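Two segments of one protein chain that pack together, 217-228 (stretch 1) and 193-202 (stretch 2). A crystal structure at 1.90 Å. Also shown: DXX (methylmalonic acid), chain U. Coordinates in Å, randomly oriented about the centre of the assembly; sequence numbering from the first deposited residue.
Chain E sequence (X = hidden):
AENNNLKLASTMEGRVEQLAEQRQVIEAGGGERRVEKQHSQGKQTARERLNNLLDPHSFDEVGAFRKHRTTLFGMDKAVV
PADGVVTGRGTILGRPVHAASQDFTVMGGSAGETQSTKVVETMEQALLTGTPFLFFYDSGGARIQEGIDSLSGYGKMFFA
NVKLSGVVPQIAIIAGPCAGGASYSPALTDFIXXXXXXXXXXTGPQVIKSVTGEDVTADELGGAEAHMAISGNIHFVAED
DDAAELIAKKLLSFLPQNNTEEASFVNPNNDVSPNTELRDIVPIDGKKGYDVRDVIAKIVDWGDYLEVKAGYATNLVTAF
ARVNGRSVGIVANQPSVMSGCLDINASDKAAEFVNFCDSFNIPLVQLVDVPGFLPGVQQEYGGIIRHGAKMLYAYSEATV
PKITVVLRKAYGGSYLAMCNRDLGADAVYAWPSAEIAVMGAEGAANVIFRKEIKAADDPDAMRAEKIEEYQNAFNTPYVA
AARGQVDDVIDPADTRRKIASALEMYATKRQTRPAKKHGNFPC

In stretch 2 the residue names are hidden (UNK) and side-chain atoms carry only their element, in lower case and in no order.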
# COMPACT_ATOMS: atom_id res chain seq x y z
N THR E 217 -17.42 49.54 -17.98
CA THR E 217 -16.66 50.03 -16.83
C THR E 217 -16.06 48.83 -16.11
O THR E 217 -16.47 47.69 -16.34
CB THR E 217 -17.57 50.81 -15.86
OG1 THR E 217 -18.64 49.96 -15.42
CG2 THR E 217 -18.15 52.05 -16.54
N ALA E 218 -15.09 49.06 -15.23
CA ALA E 218 -14.49 47.97 -14.49
C ALA E 218 -15.60 47.30 -13.67
O ALA E 218 -15.64 46.08 -13.52
CB ALA E 218 -13.39 48.48 -13.58
N ASP E 219 -16.50 48.12 -13.16
CA ASP E 219 -17.60 47.62 -12.34
C ASP E 219 -18.55 46.74 -13.13
O ASP E 219 -18.97 45.69 -12.65
CB ASP E 219 -18.35 48.80 -11.71
CG ASP E 219 -18.64 48.58 -10.24
OD1 ASP E 219 -17.68 48.43 -9.46
OD2 ASP E 219 -19.83 48.55 -9.87
N GLU E 220 -18.91 47.16 -14.33
CA GLU E 220 -19.81 46.38 -15.16
C GLU E 220 -19.09 45.12 -15.62
O GLU E 220 -19.67 44.04 -15.68
CB GLU E 220 -20.23 47.16 -16.40
CG GLU E 220 -20.99 48.43 -16.17
CD GLU E 220 -21.31 49.13 -17.48
OE1 GLU E 220 -20.37 49.43 -18.23
OE2 GLU E 220 -22.51 49.37 -17.75
N LEU E 221 -17.81 45.28 -15.95
CA LEU E 221 -17.01 44.17 -16.45
C LEU E 221 -16.63 43.10 -15.42
O LEU E 221 -16.87 41.91 -15.64
CB LEU E 221 -15.72 44.72 -17.08
CG LEU E 221 -14.76 43.67 -17.64
CD1 LEU E 221 -15.37 43.00 -18.86
CD2 LEU E 221 -13.45 44.32 -18.00
N GLY E 222 -16.04 43.52 -14.31
CA GLY E 222 -15.61 42.55 -13.32
C GLY E 222 -15.88 42.86 -11.87
O GLY E 222 -15.08 42.47 -11.00
N GLY E 223 -16.98 43.55 -11.60
CA GLY E 223 -17.34 43.84 -10.22
C GLY E 223 -17.91 42.58 -9.59
O GLY E 223 -18.26 41.64 -10.31
N ALA E 224 -18.01 42.54 -8.27
CA ALA E 224 -18.53 41.35 -7.58
C ALA E 224 -19.88 40.86 -8.11
O ALA E 224 -20.09 39.66 -8.29
CB ALA E 224 -18.63 41.63 -6.08
N GLU E 225 -20.80 41.79 -8.35
CA GLU E 225 -22.11 41.38 -8.84
C GLU E 225 -22.06 40.78 -10.24
O GLU E 225 -22.80 39.85 -10.55
CB GLU E 225 -23.08 42.56 -8.76
CG GLU E 225 -23.57 42.77 -7.33
CD GLU E 225 -24.41 44.01 -7.15
OE1 GLU E 225 -25.36 44.20 -7.93
OE2 GLU E 225 -24.12 44.78 -6.22
N ALA E 226 -21.20 41.32 -11.10
CA ALA E 226 -21.08 40.77 -12.44
C ALA E 226 -20.54 39.34 -12.34
O ALA E 226 -21.07 38.42 -12.95
CB ALA E 226 -20.15 41.64 -13.30
N HIS E 227 -19.48 39.13 -11.55
CA HIS E 227 -18.93 37.78 -11.43
C HIS E 227 -19.92 36.79 -10.82
O HIS E 227 -19.96 35.61 -11.20
CB HIS E 227 -17.64 37.78 -10.60
CG HIS E 227 -16.45 38.31 -11.35
ND1 HIS E 227 -15.95 37.70 -12.48
CD2 HIS E 227 -15.71 39.43 -11.17
CE1 HIS E 227 -14.96 38.42 -12.97
NE2 HIS E 227 -14.80 39.47 -12.19
N MET E 228 -20.74 37.26 -9.89
CA MET E 228 -21.69 36.38 -9.24
C MET E 228 -22.87 35.98 -10.12
O MET E 228 -23.12 34.79 -10.31
CB MET E 228 -22.22 37.03 -7.95
CG MET E 228 -23.39 36.28 -7.27
SD MET E 228 -23.01 34.58 -6.73
CE MET E 228 -22.11 34.96 -5.18
N UNK E 193 -14.49 34.83 -2.25
CA UNK E 193 -15.34 35.81 -1.58
C UNK E 193 -14.83 37.13 -2.15
O UNK E 193 -13.64 37.41 -2.06
c UNK E 193 -15.11 35.86 -0.05
c UNK E 193 -15.51 34.52 0.57
c UNK E 193 -14.90 34.32 1.96
c UNK E 193 -15.95 36.97 0.57
N UNK E 194 -15.73 37.91 -2.74
CA UNK E 194 -15.36 39.17 -3.37
C UNK E 194 -16.12 40.34 -2.76
O UNK E 194 -17.35 40.29 -2.67
c UNK E 194 -14.92 39.97 -5.76
c UNK E 194 -15.67 39.05 -4.86
s UNK E 194 -15.14 39.53 -7.50
c UNK E 194 -14.66 41.12 -8.20
N UNK E 195 -15.42 41.40 -2.35
CA UNK E 195 -16.09 42.56 -1.77
C UNK E 195 -16.58 43.48 -2.88
O UNK E 195 -16.18 43.35 -4.04
o UNK E 195 -14.22 44.09 -1.70
c UNK E 195 -14.42 42.49 0.11
c UNK E 195 -15.16 43.39 -0.87
N UNK E 196 -17.45 44.43 -2.52
CA UNK E 196 -17.98 45.35 -3.52
C UNK E 196 -16.97 46.43 -3.93
O UNK E 196 -17.24 47.26 -4.80
c UNK E 196 -22.86 44.44 -3.04
n UNK E 196 -24.23 44.90 -2.74
c UNK E 196 -20.42 44.95 -3.10
c UNK E 196 -21.79 45.50 -2.76
c UNK E 196 -19.30 45.97 -3.03
N UNK E 197 -15.79 46.40 -3.32
CA UNK E 197 -14.76 47.36 -3.67
C UNK E 197 -13.76 46.69 -4.61
O UNK E 197 -12.90 47.34 -5.19
n UNK E 197 -17.10 50.39 -0.57
c UNK E 197 -15.93 51.02 -1.27
c UNK E 197 -15.27 50.04 -2.24
c UNK E 197 -14.03 47.86 -2.42
c UNK E 197 -14.87 48.75 -1.52
N UNK E 198 -13.89 45.38 -4.77
CA UNK E 198 -12.98 44.62 -5.61
C UNK E 198 -13.37 44.52 -7.08
O UNK E 198 -14.52 44.76 -7.45
c UNK E 198 -12.80 43.20 -5.04
N UNK E 199 -12.38 44.20 -7.91
CA UNK E 199 -12.59 44.00 -9.34
C UNK E 199 -11.65 42.89 -9.79
O UNK E 199 -10.52 42.77 -9.29
c UNK E 199 -12.35 45.29 -10.13
c UNK E 199 -14.17 48.05 -8.63
n UNK E 199 -15.07 47.70 -9.53
n UNK E 199 -13.11 47.28 -8.76
c UNK E 199 -14.56 46.66 -10.27
c UNK E 199 -13.32 46.38 -9.79
N UNK E 200 -12.12 42.07 -10.71
CA UNK E 200 -11.33 40.95 -11.20
C UNK E 200 -11.64 40.75 -12.69
O UNK E 200 -12.78 40.86 -13.11
c UNK E 200 -11.72 39.70 -10.40
c UNK E 200 -11.05 38.41 -10.81
c UNK E 200 -12.96 36.64 -9.72
s UNK E 200 -11.23 37.16 -9.50
N UNK E 201 -10.61 40.49 -13.48
CA UNK E 201 -10.79 40.26 -14.91
C UNK E 201 -9.50 39.80 -15.57
O UNK E 201 -8.40 40.06 -15.05
c UNK E 201 -10.77 44.96 -14.08
c UNK E 201 -9.31 43.02 -15.43
c UNK E 201 -10.66 42.80 -15.17
c UNK E 201 -9.42 45.18 -14.35
c UNK E 201 -8.68 44.20 -15.03
c UNK E 201 -11.33 41.53 -15.60
c UNK E 201 -11.38 43.78 -14.49
N UNK E 202 -9.62 39.09 -16.67
CA UNK E 202 -8.44 38.61 -17.38
C UNK E 202 -7.92 39.76 -18.24
O UNK E 202 -6.73 40.02 -18.28
c UNK E 202 -9.02 36.16 -17.38
c UNK E 202 -7.96 35.96 -16.28
c UNK E 202 -8.76 37.38 -18.27
c UNK E 202 -7.61 37.11 -19.22
C1 DXX U . -3.38 42.59 -20.45
O1 DXX U . -2.21 43.18 -20.39
CA DXX U . -3.97 42.42 -19.39
CB DXX U . -3.66 41.11 -19.01
C DXX U . -4.82 43.26 -18.60
O DXX U . -5.59 43.94 -19.31
O2 DXX U . -4.81 43.31 -17.35
O HOH W 1 -17.09 44.74 -6.77
O HOH W 2 -18.68 46.68 -7.56

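Position 193 carries four carbons, forked at the first, with one arm two carbons long. It lies out of reach of stretch 1 and is buried: Ile193, a branched residue at home in a strand.

Position 194 has an unbranched chain of two carbons, a sulfur and a terminal carbon. That end carbon lies 3.1 Å from Gly222 O and 3.6 Å from His227 CD2. This is Met194, whose extended chain, all t, reaches the backbone at Gly222 and the ring of His227, while its CG lies 4.1 Å from Ala224 CB.

At position 195 one carbon carries an oxygen and a carbon, pointing away from stretch 1: Thr195. Its OG1 accepts from the backbone N of position 197 (3.2 Å), within a type I turn spanning 195 to 198, and its backbone O lies 3.6 Å from Ala224 CB.

Position 196 shows four carbons in a row ending in a nitrogen, which lies 3.5 Å from Glu225 OE2. This is Lys196, and its NZ forms a salt bridge there, which its length allows from an exposed turn. Position 197 repeats that pattern but points away and touches nothing on stretch 1: Lys197, exposed as a charged residue can be.

Position 198 has a single carbon, which points sideways and stays 6.1 Å from the nearest atom of stretch 1: Ala198, a small residue in a buried spot. Its backbone O accepts from a water at 2.7 Å, and the same water accepts from Ala224 N at 2.8 Å.

Position 199 bears one carbon and a five-membered ring of three carbons and two nitrogens, one nitrogen 2.7 Å from Asp219 OD1: His199. Its NE2 donates to that carboxylate, as a ring N-H can, and CD2 lies 3.5 Å from Ala218 O; both oxygens meet the ring at its edge.

Position 200 again shows two carbons, a sulfur and a carbon, the last over one face of the His227 ring, 4.0 Å from its centroid: Met200, whose flexible unbranched chain lets CE lie there. Its backbone N donates to Gly222 O (3.0 Å), and its O accepts from His227 NE2 (2.6 Å).

In position 201 one carbon leads to a six-carbon ring, a ring carbon of which lies 4.1 Å from Leu221 CD2: Phe201, whose broad apolar ring suits a buried place beside Leu221 and Ala218. Position 202, four carbons forked at the first, is Ile202, buried but beyond reach of stretch 1.

The contact works by close backbone approach at Gly222, where a CB would lie 2.0 Å from Met200 O. Without one, Gly222 CA comes within 3.3 Å of that oxygen. Around this point, His227 joins a hydrogen bond to methionine packing, Phe201 adds apolar contact, and His199–Asp219 and Lys196–Glu225 supply polar links, with water bridging the turn to the second helix.

Stretch 2 (193-202) IMTKKAHMFI
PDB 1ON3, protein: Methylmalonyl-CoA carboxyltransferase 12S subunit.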